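Local coordinates for coronin (Toxoplasma gondii, PDB 4OZU), which probably binds actin filaments, the deposited chain being the WD40 beta-propeller domain of this longer coronin-family protein, at residues S291-Q296 / L302-A307; H233-G238 / G280-C285; N42-A47 / F90-L95; A48-G53 / P70-I75; E164-V169 / E378-E383. All coordinates share one frame; numbering follows the deposited sequence. Where two conformers were deposited one is given.

Interaction 1: residues S291-Q296 / L302-A307; sequences SCRYYQ and LRSVDA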
# COMPACT_ATOMS: atom_id res chain seq x y z
N SER A 291 11.52 -0.40 -14.49
CA SER A 291 12.40 -0.70 -13.37
C SER A 291 11.85 -0.18 -12.04
O SER A 291 11.01 0.71 -12.01
CB SER A 291 13.79 -0.12 -13.62
OG SER A 291 13.74 1.29 -13.73
N CYS A 292 12.34 -0.78 -10.96
CA CYS A 292 12.00 -0.39 -9.59
C CYS A 292 13.26 -0.38 -8.75
O CYS A 292 13.99 -1.38 -8.75
CB CYS A 292 10.98 -1.35 -8.98
SG CYS A 292 11.20 -1.56 -7.20
N ARG A 293 13.55 0.72 -8.06
CA ARG A 293 14.72 0.75 -7.19
C ARG A 293 14.30 0.79 -5.73
O ARG A 293 13.19 1.19 -5.39
CB ARG A 293 15.62 1.94 -7.52
CG ARG A 293 14.99 3.30 -7.40
CD ARG A 293 15.99 4.37 -7.81
NE ARG A 293 17.20 4.30 -7.00
CZ ARG A 293 18.28 5.05 -7.19
NH1 ARG A 293 18.32 5.94 -8.17
NH2 ARG A 293 19.33 4.90 -6.39
N TYR A 294 15.21 0.35 -4.87
CA TYR A 294 14.92 0.28 -3.46
C TYR A 294 16.10 0.68 -2.59
O TYR A 294 17.27 0.63 -3.00
CB TYR A 294 14.44 -1.12 -3.08
CG TYR A 294 15.11 -2.25 -3.81
CD1 TYR A 294 14.67 -2.67 -5.06
CD2 TYR A 294 16.18 -2.94 -3.23
CE1 TYR A 294 15.28 -3.72 -5.72
CE2 TYR A 294 16.79 -3.99 -3.89
CZ TYR A 294 16.34 -4.38 -5.13
OH TYR A 294 16.95 -5.43 -5.78
N TYR A 295 15.74 1.09 -1.39
CA TYR A 295 16.62 1.66 -0.39
C TYR A 295 16.35 0.94 0.92
O TYR A 295 15.29 0.34 1.08
CB TYR A 295 16.35 3.15 -0.21
CG TYR A 295 16.41 3.97 -1.47
CD1 TYR A 295 15.35 4.00 -2.37
CD2 TYR A 295 17.53 4.73 -1.76
CE1 TYR A 295 15.42 4.76 -3.53
CE2 TYR A 295 17.61 5.49 -2.91
CZ TYR A 295 16.56 5.49 -3.79
OH TYR A 295 16.65 6.26 -4.93
N GLN A 296 17.29 1.02 1.86
CA GLN A 296 16.96 0.66 3.24
C GLN A 296 17.03 1.87 4.13
O GLN A 296 18.03 2.59 4.14
CB GLN A 296 17.88 -0.42 3.79
CG GLN A 296 17.33 -0.97 5.10
CD GLN A 296 18.24 -1.94 5.81
OE1 GLN A 296 19.46 -1.85 5.72
NE2 GLN A 296 17.64 -2.87 6.55
N LEU A 302 18.92 6.74 5.16
CA LEU A 302 18.47 6.07 3.94
C LEU A 302 19.66 5.71 3.06
O LEU A 302 20.50 6.56 2.76
CB LEU A 302 17.50 6.97 3.17
CG LEU A 302 16.62 6.30 2.11
CD1 LEU A 302 15.70 5.25 2.72
CD2 LEU A 302 15.81 7.35 1.38
N ARG A 303 19.74 4.44 2.65
CA ARG A 303 20.84 3.95 1.83
C ARG A 303 20.33 3.22 0.60
O ARG A 303 19.43 2.39 0.71
CB ARG A 303 21.75 3.03 2.65
CG ARG A 303 22.33 3.68 3.90
CD ARG A 303 23.33 2.76 4.59
NE ARG A 303 23.69 3.23 5.93
CZ ARG A 303 22.89 3.19 6.98
NH1 ARG A 303 21.66 2.71 6.87
NH2 ARG A 303 23.31 3.63 8.16
N SER A 304 20.90 3.53 -0.55
CA SER A 304 20.56 2.82 -1.78
C SER A 304 21.06 1.39 -1.67
O SER A 304 22.18 1.16 -1.23
CB SER A 304 21.20 3.51 -2.99
OG SER A 304 20.71 2.95 -4.21
N VAL A 305 20.22 0.44 -2.07
CA VAL A 305 20.61 -0.96 -2.06
C VAL A 305 20.76 -1.48 -3.48
O VAL A 305 21.86 -1.83 -3.90
CB VAL A 305 19.60 -1.83 -1.30
CG1 VAL A 305 19.98 -3.31 -1.40
CG2 VAL A 305 19.53 -1.39 0.15
N ASP A 306 19.66 -1.55 -4.22
CA ASP A 306 19.71 -2.08 -5.57
C ASP A 306 18.43 -1.73 -6.33
O ASP A 306 17.65 -0.88 -5.89
CB ASP A 306 19.91 -3.60 -5.54
CG ASP A 306 20.82 -4.10 -6.66
OD1 ASP A 306 20.67 -3.64 -7.81
OD2 ASP A 306 21.70 -4.94 -6.38
N ALA A 307 18.22 -2.39 -7.46
CA ALA A 307 17.03 -2.15 -8.26
C ALA A 307 16.59 -3.37 -9.04
O ALA A 307 17.40 -4.23 -9.41
CB ALA A 307 17.29 -0.99 -9.21
O HOH W 1 18.63 1.95 -5.20
O HOH W 2 21.29 0.36 5.54
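A classic beta bulge interrupts the antiparallel hairpin that strands 291-298 and 301-309 form in one blade of the propeller. Two residues, Val305 and Asp306, stand opposite the single Tyr294: Val305 N donates to Tyr294 O at 3.1 Å, Asp306 N reaches the same oxygen only weakly, and Tyr294 N returns a nearly straight bond (168°) to Asp306 O at 2.9 Å. Beyond the bulge, Gln296 and Arg303 form a hydrogen-bonded pair through both backbone amides. With chi1 at 37°, the Tyr294 ring folds back over the neighbouring strand, so that Asp306 O sits over the centre of one face and Tyr294 CE1 lies 3.5 Å from Ala307 CA; its hydroxyl is bonded to Leu15 O. On the other sheet face, Tyr295 CB packs on Leu302 CD1 at 3.7 Å. A water donates to Tyr294 O (2.9 Å) and accepts from Arg293 NH2. Tyr294 O thus takes up the amides of both bulge residues, one of them weakly, and a water as well.

Interaction 2: residues H233-G238 / G280-C285; sequences HVFTTG and GMLYVC
CH-pi contact dominates the meeting of Phe235 and Leu282. Methyl CD2 of Leu282 stands over the centre of one face of the Phe235 ring, 3.5 Å from the centroid and only 8° off the ring normal. Leu282 CD2 is therefore almost equally far from all six ring carbons, 3.6 Å from Phe235 CE1 and 3.9 Å from Phe235 CE2. The phenyl reaches across because its CG is anti to the backbone N (chi1 -180°), and Leu282 CG, likewise anti to its own N, carries CD2 to the ring. Strands 233-239 and 281-286 belong to successive four-stranded blades of the beta-propeller, and the short segments run 22° from parallel with axes 9.9 Å apart, so the side chains alone bridge the gap between the two sheets. Looser apolar packing continues along the same interface. Val284 CG1 approaches Phe235 CE2 at 4.1 Å and Thr237 CG2 at 4.2 Å, the valine and threonine side chains running antiparallel past one another. Polar contacts across the interface are absent: no hydrogen bond joins the two segments, and the hydroxyl of Thr237, buried like its neighbours, is bonded to Leu271 O. Met247, on the strand beside 233-239, also packs against Phe235.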
# COMPACT_ATOMS: atom_id res chain seq x y z
N HIS A 233 7.87 9.83 11.45
CA HIS A 233 8.52 10.16 10.18
C HIS A 233 7.69 9.71 8.98
O HIS A 233 7.08 8.64 8.99
CB HIS A 233 9.92 9.57 10.12
CG HIS A 233 10.93 10.32 10.93
ND1 HIS A 233 10.75 10.58 12.27
CD2 HIS A 233 12.11 10.89 10.59
CE1 HIS A 233 11.79 11.27 12.73
NE2 HIS A 233 12.62 11.47 11.73
N VAL A 234 7.69 10.55 7.95
CA VAL A 234 6.94 10.34 6.72
C VAL A 234 7.89 10.50 5.55
O VAL A 234 8.82 11.29 5.61
CB VAL A 234 5.77 11.35 6.58
CG1 VAL A 234 5.09 11.22 5.21
CG2 VAL A 234 4.77 11.15 7.68
N PHE A 235 7.64 9.73 4.49
CA PHE A 235 8.47 9.72 3.28
C PHE A 235 7.65 10.22 2.10
O PHE A 235 6.53 9.78 1.93
CB PHE A 235 8.97 8.31 2.99
CG PHE A 235 9.85 8.21 1.76
CD1 PHE A 235 11.19 8.55 1.82
CD2 PHE A 235 9.33 7.74 0.56
CE1 PHE A 235 12.00 8.44 0.71
CE2 PHE A 235 10.14 7.63 -0.56
CZ PHE A 235 11.47 7.98 -0.48
N THR A 236 8.21 11.13 1.29
CA THR A 236 7.52 11.57 0.08
C THR A 236 8.39 11.40 -1.15
O THR A 236 9.61 11.45 -1.07
CB THR A 236 7.09 13.06 0.14
OG1 THR A 236 8.25 13.89 0.32
CG2 THR A 236 6.10 13.30 1.25
N THR A 237 7.71 11.16 -2.28
CA THR A 237 8.30 11.28 -3.60
C THR A 237 7.62 12.42 -4.31
O THR A 237 6.48 12.75 -4.01
CB THR A 237 8.12 10.02 -4.45
OG1 THR A 237 6.72 9.85 -4.73
CG2 THR A 237 8.65 8.79 -3.74
N GLY A 238 8.31 13.01 -5.27
CA GLY A 238 7.73 14.10 -6.02
C GLY A 238 8.71 14.59 -7.06
O GLY A 238 9.63 13.87 -7.45
N GLY A 280 12.83 -2.17 7.07
CA GLY A 280 13.23 -0.85 6.63
C GLY A 280 13.44 -0.72 5.13
O GLY A 280 13.83 0.34 4.65
N MET A 281 13.17 -1.78 4.37
CA MET A 281 13.25 -1.69 2.92
C MET A 281 12.19 -0.73 2.41
O MET A 281 11.04 -0.74 2.85
CB MET A 281 13.08 -3.05 2.24
CG MET A 281 14.21 -4.04 2.46
SD MET A 281 15.88 -3.41 2.19
CE MET A 281 15.77 -2.77 0.52
N LEU A 282 12.61 0.12 1.47
CA LEU A 282 11.74 1.15 0.92
C LEU A 282 11.82 1.09 -0.60
O LEU A 282 12.87 1.39 -1.18
CB LEU A 282 12.15 2.53 1.44
CG LEU A 282 11.28 3.74 1.12
CD1 LEU A 282 9.83 3.53 1.55
CD2 LEU A 282 11.84 4.97 1.79
N TYR A 283 10.73 0.67 -1.23
CA TYR A 283 10.69 0.52 -2.68
C TYR A 283 9.99 1.73 -3.30
O TYR A 283 9.01 2.21 -2.75
CB TYR A 283 9.96 -0.77 -3.07
CG TYR A 283 10.47 -2.02 -2.39
CD1 TYR A 283 10.02 -2.37 -1.13
CD2 TYR A 283 11.39 -2.86 -3.01
CE1 TYR A 283 10.47 -3.50 -0.49
CE2 TYR A 283 11.85 -4.01 -2.38
CZ TYR A 283 11.39 -4.32 -1.12
OH TYR A 283 11.83 -5.45 -0.47
N VAL A 284 10.51 2.23 -4.42
CA VAL A 284 9.85 3.31 -5.15
C VAL A 284 9.57 2.82 -6.56
O VAL A 284 10.49 2.50 -7.31
CB VAL A 284 10.69 4.62 -5.15
CG1 VAL A 284 10.76 5.18 -3.74
CG2 VAL A 284 12.09 4.39 -5.70
N CYS A 285 8.29 2.79 -6.90
CA CYS A 285 7.80 2.18 -8.12
C CYS A 285 6.96 3.16 -8.92
O CYS A 285 6.01 3.74 -8.39
CB CYS A 285 6.98 0.93 -7.79
SG CYS A 285 7.75 -0.15 -6.57

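Interaction 3: residues N42-A47 / F90-L95; sequences NTEYIA and FYRDIL. With ACT (acetate ion), chain C.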
# COMPACT_ATOMS: atom_id res chain seq x y z
N ASN A 42 -3.35 -10.09 0.00
CA ASN A 42 -3.12 -10.43 1.39
C ASN A 42 -2.41 -11.78 1.42
O ASN A 42 -1.73 -12.13 0.45
CB ASN A 42 -4.42 -10.41 2.21
CG ASN A 42 -5.45 -11.45 1.78
OD1 ASN A 42 -5.20 -12.30 0.92
ND2 ASN A 42 -6.62 -11.39 2.41
N THR A 43 -2.51 -12.54 2.51
CA THR A 43 -1.73 -13.77 2.60
C THR A 43 -2.31 -14.88 1.73
O THR A 43 -1.65 -15.90 1.53
CB THR A 43 -1.63 -14.28 4.05
OG1 THR A 43 -2.94 -14.50 4.58
CG2 THR A 43 -0.89 -13.27 4.91
N GLU A 44 -3.52 -14.68 1.21
CA GLU A 44 -4.24 -15.74 0.49
C GLU A 44 -4.63 -15.34 -0.93
O GLU A 44 -4.59 -16.17 -1.84
CB GLU A 44 -5.50 -16.12 1.27
CG GLU A 44 -6.36 -17.23 0.66
CD GLU A 44 -5.83 -18.61 0.97
OE1 GLU A 44 -4.72 -18.71 1.54
OE2 GLU A 44 -6.52 -19.60 0.65
N TYR A 45 -5.02 -14.08 -1.11
CA TYR A 45 -5.64 -13.63 -2.36
C TYR A 45 -4.90 -12.48 -3.03
O TYR A 45 -4.18 -11.72 -2.39
CB TYR A 45 -7.09 -13.19 -2.12
CG TYR A 45 -7.95 -14.21 -1.43
CD1 TYR A 45 -8.21 -15.44 -2.02
CD2 TYR A 45 -8.51 -13.95 -0.18
CE1 TYR A 45 -8.98 -16.38 -1.40
CE2 TYR A 45 -9.30 -14.89 0.45
CZ TYR A 45 -9.53 -16.11 -0.16
OH TYR A 45 -10.31 -17.07 0.44
N ILE A 46 -5.13 -12.37 -4.34
CA ILE A 46 -4.71 -11.22 -5.12
C ILE A 46 -5.97 -10.57 -5.68
O ILE A 46 -6.85 -11.27 -6.19
CB ILE A 46 -3.79 -11.63 -6.30
CG1 ILE A 46 -2.53 -12.34 -5.79
CG2 ILE A 46 -3.42 -10.42 -7.14
CD1 ILE A 46 -1.78 -13.09 -6.88
N ALA A 47 -6.07 -9.25 -5.59
CA ALA A 47 -7.15 -8.51 -6.23
C ALA A 47 -6.60 -7.74 -7.41
O ALA A 47 -5.60 -7.03 -7.28
CB ALA A 47 -7.83 -7.57 -5.24
N PHE A 90 -6.34 -7.55 8.95
CA PHE A 90 -6.63 -8.55 9.97
C PHE A 90 -7.48 -9.73 9.49
O PHE A 90 -7.25 -10.86 9.89
CB PHE A 90 -7.33 -7.88 11.14
CG PHE A 90 -6.67 -6.60 11.56
CD1 PHE A 90 -5.38 -6.61 12.07
CD2 PHE A 90 -7.33 -5.39 11.43
CE1 PHE A 90 -4.78 -5.43 12.44
CE2 PHE A 90 -6.73 -4.21 11.81
CZ PHE A 90 -5.45 -4.24 12.32
N TYR A 91 -8.46 -9.43 8.65
CA TYR A 91 -9.48 -10.40 8.28
C TYR A 91 -9.31 -10.81 6.83
O TYR A 91 -9.45 -10.00 5.91
CB TYR A 91 -10.86 -9.81 8.54
CG TYR A 91 -10.93 -9.20 9.93
CD1 TYR A 91 -10.59 -9.95 11.04
CD2 TYR A 91 -11.28 -7.87 10.11
CE1 TYR A 91 -10.63 -9.40 12.31
CE2 TYR A 91 -11.31 -7.32 11.38
CZ TYR A 91 -10.99 -8.08 12.47
OH TYR A 91 -11.02 -7.52 13.73
N ARG A 92 -8.98 -12.08 6.64
CA ARG A 92 -8.56 -12.61 5.36
C ARG A 92 -9.60 -12.47 4.25
O ARG A 92 -9.25 -12.42 3.07
CB ARG A 92 -8.20 -14.09 5.50
CG ARG A 92 -7.60 -14.66 4.25
CD ARG A 92 -6.33 -15.42 4.53
NE ARG A 92 -6.61 -16.82 4.85
CZ ARG A 92 -6.29 -17.41 6.00
NH1 ARG A 92 -5.68 -16.75 6.97
NH2 ARG A 92 -6.59 -18.69 6.17
N ASP A 93 -10.87 -12.42 4.65
CA ASP A 93 -11.97 -12.42 3.70
C ASP A 93 -12.53 -11.02 3.44
O ASP A 93 -13.49 -10.87 2.67
CB ASP A 93 -13.09 -13.34 4.19
CG ASP A 93 -13.54 -13.02 5.61
OD1 ASP A 93 -12.81 -12.31 6.34
OD2 ASP A 93 -14.62 -13.51 6.01
N ILE A 94 -11.94 -10.01 4.06
CA ILE A 94 -12.46 -8.65 3.99
C ILE A 94 -11.56 -7.73 3.17
O ILE A 94 -10.35 -7.69 3.35
CB ILE A 94 -12.63 -8.05 5.41
CG1 ILE A 94 -13.63 -8.88 6.22
CG2 ILE A 94 -13.06 -6.59 5.35
CD1 ILE A 94 -15.04 -8.90 5.65
N LEU A 95 -12.18 -6.98 2.27
CA LEU A 95 -11.44 -5.97 1.53
C LEU A 95 -12.34 -4.79 1.23
O LEU A 95 -13.56 -4.87 1.36
CB LEU A 95 -10.87 -6.55 0.24
CG LEU A 95 -11.87 -7.03 -0.81
CD1 LEU A 95 -11.23 -6.98 -2.18
CD2 LEU A 95 -12.36 -8.45 -0.53
C ACT C . -4.56 -11.96 6.11
O ACT C . -4.69 -13.16 6.42
OXT ACT C . -3.77 -11.72 5.17
CH3 ACT C . -5.29 -10.87 6.83
O HOH W 3 -7.43 -9.31 4.36
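A chi1 of 64° places the Asn42 amide between its backbone N and carbonyl carbon, from where it can serve both its own loop and Arg92; the arginine, bent at chi2 and chi3, curls back towards Glu44. Ahead of strand 45-49, Asn42 OD1 accepts from Glu44 N at 2.9 Å, an Asx turn with the donor above the carbonyl plane, and from Tyr45 N at 2.7 Å, nearly in line with the C=O bond, which completes an Asx motif. This double grip fixes the amide, and ND2 of Asn42 then donates to Arg92 O at 2.9 Å, with the acceptor in the amide plane but a rather bent N-H angle of 132°. Arg92 belongs to the type I turn Tyr91-Ile94, which leads into strand 94-99 of the next propeller blade. Arg92 O also lies at the edge of the Tyr45 ring, 3.6 Å from CE2. The aliphatic part of Arg92 does the remaining packing, its CD resting 3.4 Å from Glu44 CB. The Glu44 carboxylate is instead in a salt bridge with Arg62. An acetate ion, probably from the crystallisation liquor, fills the angle between Thr43 and Arg92. Its OXT accepts from Thr43 N at 3.1 Å.

Interaction 4: residues A48-G53 / P70-I75; sequences APWDVG and PAVAKI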
# COMPACT_ATOMS: atom_id res chain seq x y z
N ALA A 48 -7.24 -7.87 -8.57
CA ALA A 48 -6.83 -7.14 -9.76
C ALA A 48 -8.05 -6.68 -10.55
O ALA A 48 -8.85 -7.50 -10.98
CB ALA A 48 -5.93 -8.01 -10.63
N PRO A 49 -8.21 -5.35 -10.73
CA PRO A 49 -9.30 -4.85 -11.57
C PRO A 49 -9.32 -5.52 -12.94
O PRO A 49 -8.28 -5.63 -13.60
CB PRO A 49 -9.00 -3.35 -11.67
CG PRO A 49 -8.31 -3.03 -10.40
CD PRO A 49 -7.49 -4.25 -10.06
N TRP A 50 -10.51 -5.96 -13.35
CA TRP A 50 -10.67 -6.77 -14.56
C TRP A 50 -10.98 -5.88 -15.75
O TRP A 50 -11.49 -4.77 -15.60
CB TRP A 50 -11.78 -7.80 -14.35
CG TRP A 50 -11.57 -9.08 -15.09
CD1 TRP A 50 -12.33 -9.58 -16.11
CD2 TRP A 50 -10.53 -10.04 -14.86
NE1 TRP A 50 -11.82 -10.78 -16.53
CE2 TRP A 50 -10.72 -11.09 -15.78
CE3 TRP A 50 -9.46 -10.11 -13.96
CZ2 TRP A 50 -9.87 -12.20 -15.83
CZ3 TRP A 50 -8.62 -11.21 -14.01
CH2 TRP A 50 -8.83 -12.24 -14.94
N ASP A 51 -10.66 -6.37 -16.95
CA ASP A 51 -10.91 -5.63 -18.18
C ASP A 51 -12.32 -5.91 -18.67
O ASP A 51 -12.54 -6.83 -19.47
CB ASP A 51 -9.88 -6.02 -19.24
CG ASP A 51 -10.10 -5.30 -20.56
OD1 ASP A 51 -10.70 -4.21 -20.55
OD2 ASP A 51 -9.66 -5.83 -21.60
N VAL A 52 -13.27 -5.12 -18.19
CA VAL A 52 -14.68 -5.29 -18.55
C VAL A 52 -15.28 -3.95 -18.94
O VAL A 52 -14.83 -2.90 -18.49
CB VAL A 52 -15.50 -5.88 -17.39
CG1 VAL A 52 -15.01 -7.28 -17.04
CG2 VAL A 52 -15.47 -4.95 -16.17
N GLY A 53 -16.31 -4.00 -19.78
CA GLY A 53 -17.08 -2.82 -20.10
C GLY A 53 -18.07 -2.55 -18.98
O GLY A 53 -18.58 -3.48 -18.36
N PRO A 70 -5.87 -19.19 -14.27
CA PRO A 70 -6.24 -19.54 -12.90
C PRO A 70 -7.71 -19.24 -12.63
O PRO A 70 -8.34 -18.51 -13.40
CB PRO A 70 -5.32 -18.66 -12.05
CG PRO A 70 -5.08 -17.47 -12.90
CD PRO A 70 -5.05 -17.97 -14.32
N ALA A 71 -8.25 -19.79 -11.55
CA ALA A 71 -9.63 -19.52 -11.16
C ALA A 71 -9.76 -18.08 -10.69
O ALA A 71 -9.17 -17.69 -9.68
CB ALA A 71 -10.08 -20.48 -10.08
N VAL A 72 -10.54 -17.30 -11.44
CA VAL A 72 -10.78 -15.90 -11.10
C VAL A 72 -12.21 -15.73 -10.61
O VAL A 72 -13.15 -15.81 -11.39
CB VAL A 72 -10.52 -14.97 -12.30
CG1 VAL A 72 -10.67 -13.52 -11.89
CG2 VAL A 72 -9.14 -15.22 -12.88
N ALA A 73 -12.36 -15.51 -9.31
CA ALA A 73 -13.64 -15.12 -8.74
C ALA A 73 -13.88 -13.66 -9.09
O ALA A 73 -12.94 -12.94 -9.43
CB ALA A 73 -13.64 -15.34 -7.24
N LYS A 74 -15.14 -13.22 -9.02
CA LYS A 74 -15.50 -11.87 -9.45
C LYS A 74 -16.21 -11.07 -8.38
O LYS A 74 -17.12 -11.57 -7.71
CB LYS A 74 -16.39 -11.93 -10.69
CG LYS A 74 -15.83 -12.75 -11.83
CD LYS A 74 -14.60 -12.11 -12.43
CE LYS A 74 -14.15 -12.89 -13.65
NZ LYS A 74 -12.93 -12.31 -14.26
N ILE A 75 -15.80 -9.82 -8.23
CA ILE A 75 -16.51 -8.87 -7.39
C ILE A 75 -17.05 -7.76 -8.29
O ILE A 75 -16.28 -7.08 -8.96
CB ILE A 75 -15.58 -8.29 -6.29
CG1 ILE A 75 -15.13 -9.41 -5.35
CG2 ILE A 75 -16.29 -7.19 -5.49
CD1 ILE A 75 -14.20 -8.97 -4.24
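Backbones stay well apart here, the nearest CA atoms being those of Trp50 and Lys74 at 8.7 Å, where segment 48-53 leaves its strand and segment 70-75 enters one. The indole of Trp50 spans the gap. Lys74, bent at chi2 (-67°), brings its ammonium over the face of the five-membered ring in a cation-pi contact, with NZ 3.0 Å from the centroid and 19° off the ring normal. Lys74 NZ also lies 3.0 Å from Trp50 NE1; both are donors, so the attraction comes from the pi cloud rather than a hydrogen bond. Over the six-membered ring Val72 offers CG1 in a CH-pi contact 4.0 Å from the centroid, and its CG2 touches Trp50 CH2 at 3.6 Å. One indole face thus receives charge over the pyrrole part and methyls over the benzene part. This surface contact of the propeller joins the ends of strands 45-49 and 73-75 across strand 58-62, which lies between them in the sheet; the Trp50 side chain spans across it to Val72 and Lys74 while also packing on Arg28.

Interaction 5: residues E164-V169 / E378-E383; sequences ENFASV and EWFKGE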
# COMPACT_ATOMS: atom_id res chain seq x y z
N GLU A 164 -20.35 4.60 9.91
CA GLU A 164 -20.31 5.97 10.43
C GLU A 164 -19.08 6.73 9.93
O GLU A 164 -17.95 6.36 10.21
CB GLU A 164 -20.32 5.95 11.96
CG GLU A 164 -20.31 7.34 12.60
CD GLU A 164 -20.23 7.28 14.11
OE1 GLU A 164 -20.10 6.17 14.67
OE2 GLU A 164 -20.28 8.36 14.75
N ASN A 165 -19.34 7.80 9.19
CA ASN A 165 -18.30 8.75 8.80
C ASN A 165 -18.07 9.71 9.96
O ASN A 165 -18.71 10.75 10.05
CB ASN A 165 -18.73 9.48 7.53
CG ASN A 165 -17.70 10.47 7.04
OD1 ASN A 165 -16.54 10.45 7.45
ND2 ASN A 165 -18.13 11.35 6.13
N PHE A 166 -17.17 9.34 10.87
CA PHE A 166 -17.09 10.00 12.16
C PHE A 166 -16.26 11.27 12.13
O PHE A 166 -16.32 12.08 13.05
CB PHE A 166 -16.55 9.04 13.22
CG PHE A 166 -15.13 8.59 13.00
CD1 PHE A 166 -14.06 9.32 13.49
CD2 PHE A 166 -14.87 7.40 12.33
CE1 PHE A 166 -12.76 8.89 13.31
CE2 PHE A 166 -13.57 6.96 12.14
CZ PHE A 166 -12.51 7.71 12.63
N ALA A 167 -15.47 11.45 11.08
CA ALA A 167 -14.67 12.66 10.93
C ALA A 167 -14.31 12.85 9.47
O ALA A 167 -14.14 11.89 8.73
CB ALA A 167 -13.43 12.58 11.78
N SER A 168 -14.21 14.11 9.06
CA SER A 168 -13.81 14.44 7.70
C SER A 168 -12.95 15.69 7.75
O SER A 168 -13.16 16.55 8.60
CB SER A 168 -15.02 14.66 6.80
OG SER A 168 -15.74 13.46 6.61
N VAL A 169 -11.99 15.76 6.85
CA VAL A 169 -11.16 16.95 6.70
C VAL A 169 -11.07 17.25 5.21
O VAL A 169 -10.74 16.36 4.42
CB VAL A 169 -9.76 16.75 7.31
CG1 VAL A 169 -8.84 17.91 6.96
CG2 VAL A 169 -9.85 16.59 8.82
N GLU A 378 -11.68 1.24 22.01
CA GLU A 378 -10.45 1.54 22.74
C GLU A 378 -9.71 2.71 22.11
O GLU A 378 -9.21 3.59 22.80
CB GLU A 378 -9.54 0.30 22.79
CG GLU A 378 -10.00 -0.78 23.77
CD GLU A 378 -9.24 -2.09 23.59
OE1 GLU A 378 -8.51 -2.21 22.59
OE2 GLU A 378 -9.37 -3.00 24.43
N TRP A 379 -9.65 2.71 20.78
CA TRP A 379 -8.97 3.75 20.04
C TRP A 379 -9.63 5.11 20.26
O TRP A 379 -8.95 6.12 20.45
CB TRP A 379 -8.96 3.38 18.56
CG TRP A 379 -8.13 4.23 17.67
CD1 TRP A 379 -6.77 4.36 17.67
CD2 TRP A 379 -8.60 5.03 16.58
NE1 TRP A 379 -6.37 5.20 16.66
CE2 TRP A 379 -7.48 5.62 15.97
CE3 TRP A 379 -9.87 5.31 16.06
CZ2 TRP A 379 -7.58 6.47 14.88
CZ3 TRP A 379 -9.97 6.16 14.98
CH2 TRP A 379 -8.84 6.74 14.40
N PHE A 380 -10.96 5.14 20.26
CA PHE A 380 -11.67 6.40 20.45
C PHE A 380 -11.52 6.92 21.88
O PHE A 380 -11.75 8.10 22.14
CB PHE A 380 -13.15 6.24 20.11
CG PHE A 380 -13.42 6.23 18.63
CD1 PHE A 380 -13.05 7.32 17.85
CD2 PHE A 380 -14.03 5.15 18.02
CE1 PHE A 380 -13.29 7.33 16.49
CE2 PHE A 380 -14.27 5.15 16.66
CZ PHE A 380 -13.90 6.24 15.89
N LYS A 381 -11.14 6.04 22.80
CA LYS A 381 -10.87 6.47 24.17
C LYS A 381 -9.48 7.11 24.28
O LYS A 381 -9.11 7.61 25.33
CB LYS A 381 -10.99 5.28 25.14
CG LYS A 381 -12.44 4.90 25.44
CD LYS A 381 -12.55 3.70 26.37
CE LYS A 381 -13.98 3.47 26.83
NZ LYS A 381 -14.94 3.27 25.70
N GLY A 382 -8.73 7.09 23.17
CA GLY A 382 -7.44 7.75 23.11
C GLY A 382 -6.24 6.83 23.27
O GLY A 382 -5.11 7.28 23.44
N GLU A 383 -6.49 5.52 23.22
CA GLU A 383 -5.41 4.55 23.36
C GLU A 383 -4.53 4.53 22.12
O GLU A 383 -5.00 4.78 21.01
CB GLU A 383 -5.97 3.15 23.61
CG GLU A 383 -6.68 3.01 24.95
CD GLU A 383 -7.25 1.62 25.16
OE1 GLU A 383 -6.55 0.63 24.85
OE2 GLU A 383 -8.40 1.51 25.64
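The segments meet through side chains alone, the nearest CA atoms, of Phe166 and Phe380, being 10.5 Å apart. Strand 164-170 is an outermost strand of a WD40 propeller blade, and the short helix 376-380, from the C-terminal part of the chain, lies against it. A T-shaped pair carries the contact: the edge of Phe380 points at the face of Phe166, with ring planes at 88° and centroids 4.8 Å apart. CZ of Phe380 stands over the centre of the Phe166 ring, and CE1 of Phe380 comes within 3.6 Å of Phe166 CE1. The Phe166 ring takes this position with CG between its backbone N and carbonyl carbon (chi1 64°), turning its face to the helix. Trp379 adds a second, apolar contact with Phe166. Its own indole is occupied by Arg202 in a cation-pi contact, and Ile145 of the blade touches all three aromatic side chains. The helix is closed by a Schellman motif, with Gly382 at positive phi and its N bonded to Trp379 O at 2.9 Å. Phe166 CZ lies at the edge of the Trp379 indole, near its plane, 3.8 Å from Trp379 CZ3.

Interactions 1 and 2 share a blade: strand 281-286 of interaction 2 is hydrogen-bonded to strand 291-298 of interaction 1, so one contact knits strands within the sheet and the other packs that sheet on its neighbour. Interactions 3 and 4 both use strand 45-49 and touch through Leu95 and Ile75, whereas interaction 5 stands apart, about 10 Å at nearest atoms from interaction 3. The chemistry differs with place. Interaction 2 is buried and purely apolar. Interactions 1 and 3, partly buried, are polar, built on backbone carbonyls and ordered waters, with an acetate bound beside interaction 3. Interaction 4 at the surface sets a charge on an indole, and interaction 5, partly buried too, pairs aromatic rings between blade and C-terminal helix.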